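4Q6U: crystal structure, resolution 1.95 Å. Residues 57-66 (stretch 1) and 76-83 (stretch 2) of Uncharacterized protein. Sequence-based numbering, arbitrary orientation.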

# COMPACT_ATOMS: atom_id res chain seq x y z
N GLU B 57 -8.37 -33.88 23.31
CA GLU B 57 -9.36 -34.12 24.37
C GLU B 57 -10.21 -32.87 24.64
O GLU B 57 -11.41 -32.97 24.88
CB GLU B 57 -8.67 -34.59 25.65
N THR B 58 -9.58 -31.70 24.60
CA THR B 58 -10.28 -30.45 24.81
C THR B 58 -11.33 -30.24 23.74
O THR B 58 -12.43 -29.74 24.01
CB THR B 58 -9.32 -29.25 24.82
OG1 THR B 58 -8.42 -29.38 25.93
CG2 THR B 58 -10.08 -27.93 24.96
N LEU B 59 -11.00 -30.65 22.52
CA LEU B 59 -11.97 -30.60 21.42
C LEU B 59 -13.13 -31.55 21.71
O LEU B 59 -14.28 -31.21 21.52
CB LEU B 59 -11.30 -30.95 20.09
CG LEU B 59 -10.26 -29.96 19.57
CD1 LEU B 59 -9.83 -30.31 18.16
CD2 LEU B 59 -10.83 -28.56 19.63
N GLN B 60 -12.79 -32.75 22.18
CA GLN B 60 -13.77 -33.78 22.52
C GLN B 60 -14.78 -33.35 23.58
O GLN B 60 -15.99 -33.53 23.42
CB GLN B 60 -13.05 -35.03 23.02
CG GLN B 60 -12.93 -36.18 22.06
CD GLN B 60 -12.20 -37.35 22.70
OE1 GLN B 60 -11.59 -37.20 23.75
NE2 GLN B 60 -12.27 -38.51 22.06
N THR B 61 -14.25 -32.81 24.66
CA THR B 61 -15.01 -32.60 25.89
C THR B 61 -15.59 -31.21 26.01
O THR B 61 -16.50 -31.00 26.81
CB THR B 61 -14.12 -32.83 27.12
OG1 THR B 61 -13.04 -31.89 27.12
CG2 THR B 61 -13.56 -34.26 27.11
N GLY B 62 -15.05 -30.26 25.24
CA GLY B 62 -15.46 -28.87 25.33
C GLY B 62 -15.07 -28.24 26.66
O GLY B 62 -15.57 -27.17 27.03
N GLN B 63 -14.16 -28.90 27.37
CA GLN B 63 -13.82 -28.52 28.73
C GLN B 63 -12.39 -28.00 28.87
O GLN B 63 -11.51 -28.35 28.09
CB GLN B 63 -14.01 -29.73 29.65
CG GLN B 63 -15.46 -30.12 29.85
CD GLN B 63 -16.15 -29.21 30.84
OE1 GLN B 63 -15.81 -29.19 32.02
NE2 GLN B 63 -17.13 -28.44 30.36
N SER B 64 -12.19 -27.15 29.87
CA SER B 64 -10.85 -26.82 30.32
C SER B 64 -10.25 -28.07 30.95
O SER B 64 -10.89 -28.73 31.75
CB SER B 64 -10.89 -25.67 31.33
OG SER B 64 -11.50 -24.52 30.77
N LEU B 65 -9.02 -28.41 30.57
CA LEU B 65 -8.39 -29.62 31.09
C LEU B 65 -7.07 -29.34 31.78
O LEU B 65 -6.38 -28.37 31.47
CB LEU B 65 -8.16 -30.63 29.96
CG LEU B 65 -9.40 -31.21 29.29
CD1 LEU B 65 -8.99 -32.12 28.14
CD2 LEU B 65 -10.22 -31.98 30.31
N THR B 66 -6.73 -30.20 32.72
CA THR B 66 -5.41 -30.20 33.33
C THR B 66 -4.84 -31.61 33.19
O THR B 66 -5.33 -32.53 33.80
CB THR B 66 -5.45 -29.78 34.81
OG1 THR B 66 -5.78 -28.39 34.89
CG2 THR B 66 -4.11 -30.02 35.48
N ILE B 76 0.05 -30.03 31.44
CA ILE B 76 -0.45 -29.33 30.27
C ILE B 76 -1.82 -28.76 30.60
O ILE B 76 -2.69 -29.46 31.11
CB ILE B 76 -0.55 -30.26 29.04
CG1 ILE B 76 0.77 -31.01 28.83
CG2 ILE B 76 -0.96 -29.48 27.80
CD1 ILE B 76 0.77 -31.92 27.62
N ARG B 77 -2.01 -27.47 30.33
CA ARG B 77 -3.30 -26.87 30.63
C ARG B 77 -3.92 -26.32 29.36
O ARG B 77 -3.25 -25.67 28.57
CB ARG B 77 -3.16 -25.78 31.69
CG ARG B 77 -2.45 -26.28 32.94
CD ARG B 77 -2.52 -25.25 34.05
NE ARG B 77 -3.88 -24.77 34.24
CZ ARG B 77 -4.36 -24.35 35.41
NH1 ARG B 77 -3.58 -24.36 36.49
NH2 ARG B 77 -5.62 -23.92 35.50
N THR B 78 -5.19 -26.64 29.16
CA THR B 78 -5.88 -26.20 27.96
C THR B 78 -7.16 -25.44 28.30
O THR B 78 -7.88 -25.78 29.24
CB THR B 78 -6.22 -27.39 27.04
OG1 THR B 78 -6.90 -28.40 27.78
CG2 THR B 78 -4.96 -27.97 26.43
N GLU B 79 -7.43 -24.42 27.50
CA GLU B 79 -8.60 -23.57 27.62
C GLU B 79 -9.29 -23.53 26.27
O GLU B 79 -8.70 -23.05 25.30
CB GLU B 79 -8.22 -22.16 28.06
CG GLU B 79 -7.64 -22.07 29.45
CD GLU B 79 -8.63 -22.47 30.52
OE1 GLU B 79 -9.83 -22.18 30.34
OE2 GLU B 79 -8.21 -23.07 31.52
N PRO B 80 -10.52 -24.04 26.20
CA PRO B 80 -11.28 -23.98 24.95
C PRO B 80 -11.63 -22.54 24.58
O PRO B 80 -11.84 -21.71 25.47
CB PRO B 80 -12.55 -24.78 25.27
CG PRO B 80 -12.71 -24.62 26.73
CD PRO B 80 -11.31 -24.68 27.27
N VAL B 81 -11.67 -22.24 23.29
CA VAL B 81 -12.22 -20.98 22.83
C VAL B 81 -13.49 -21.30 22.06
O VAL B 81 -13.44 -21.78 20.93
CB VAL B 81 -11.25 -20.20 21.93
CG1 VAL B 81 -11.76 -18.79 21.71
CG2 VAL B 81 -9.86 -20.16 22.56
N ILE B 82 -14.63 -21.04 22.70
CA ILE B 82 -15.89 -21.51 22.16
C ILE B 82 -16.80 -20.35 21.81
O ILE B 82 -17.09 -19.50 22.65
CB ILE B 82 -16.59 -22.44 23.16
CG1 ILE B 82 -15.64 -23.58 23.54
CG2 ILE B 82 -17.88 -22.98 22.56
CD1 ILE B 82 -16.20 -24.55 24.58
N MSE B 83 -17.21 -20.32 20.54
CA MSE B 83 -18.10 -19.29 20.00
C MSE B 83 -19.47 -19.45 20.64
O MSE B 83 -19.81 -20.54 21.08
CB MSE B 83 -18.18 -19.42 18.48
CG MSE B 83 -19.05 -18.37 17.80
SE MSE B 83 -18.47 -16.60 18.34
CE MSE B 83 -19.91 -15.54 17.47

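Stretch 1 changes character along its length: residues 57-61 close a helix, G62 to S64 form a connection, and L65 and T66 enter a strand. The last helical turn is held by T61 N to E57 O at 2.9 Å and G62 N to T58 O at 2.9 Å. G62 then leaves helical geometry with phi/psi of 67/16, a positive phi that by itself favours glycine. The turn is steadied by the T61 hydroxyl, whose OG1 donates to E57 O at 3.0 Å and accepts from Q63 N at 3.2 Å.

Stretch 2 is extended from I76 to I82, and its strand pairs antiparallel with the start of the strand in stretch 1. L65 and T78 form the hydrogen-bonded pair, their CA atoms 5.3 Å apart. The T78 N to L65 O bond is 3.1 Å long and nearly straight, with an angle of 170° at the hydrogen; the return bond, L65 N to T78 O, is 3.2 Å and more bent, at 150°. T66 and R77 follow as the non-hydrogen-bonded pair, with a CA-CA distance of 4.8 Å. CA-H...O contacts supplement the amide bonds: S64 CA lies 3.3 Å from T78 O, R77 CA 3.5 Å from L65 O, and T66 CA 3.6 Å from I76 O.

Alternation along the strands places L65 and T78 on one face of the sheet and T66 and R77 on the other. On the first face, L65 CB packs 3.4 Å from T78 OG1, and that same hydroxyl reaches the helix, where T78 OG1 and T58 OG1 are hydrogen-bonded at 2.6 Å. On the other face, T66 OG1 lies over one face of the R77 guanidinium, 4.1 Å from R77 NE. That separation is too long for a hydrogen bond, and NE, buried by the contact, has no polar partner in the model.

Past the ladder, S64 OG donates to E79 OE1 at 2.9 Å, a hydroxyl-carboxylate bond. Although the CA-to-CB bond of E79 points away from stretch 1, its m rotamers at chi1 and chi2 bring the end of the side chain nearer. P80, whose CA-to-CB bond points toward stretch 1, packs its ring against residues from both the helix and the connection: its CB lies 4.0 Å from T58 CG2, a carbon-carbon contact, and its CD 3.5 Å from the hydroxyl oxygen S64 OG. At the turn, G62 O approaches P80 CG at 3.8 Å and I82 CD1 at 3.6 Å. Altogether the two stretches bury 434 Å², both sides summed.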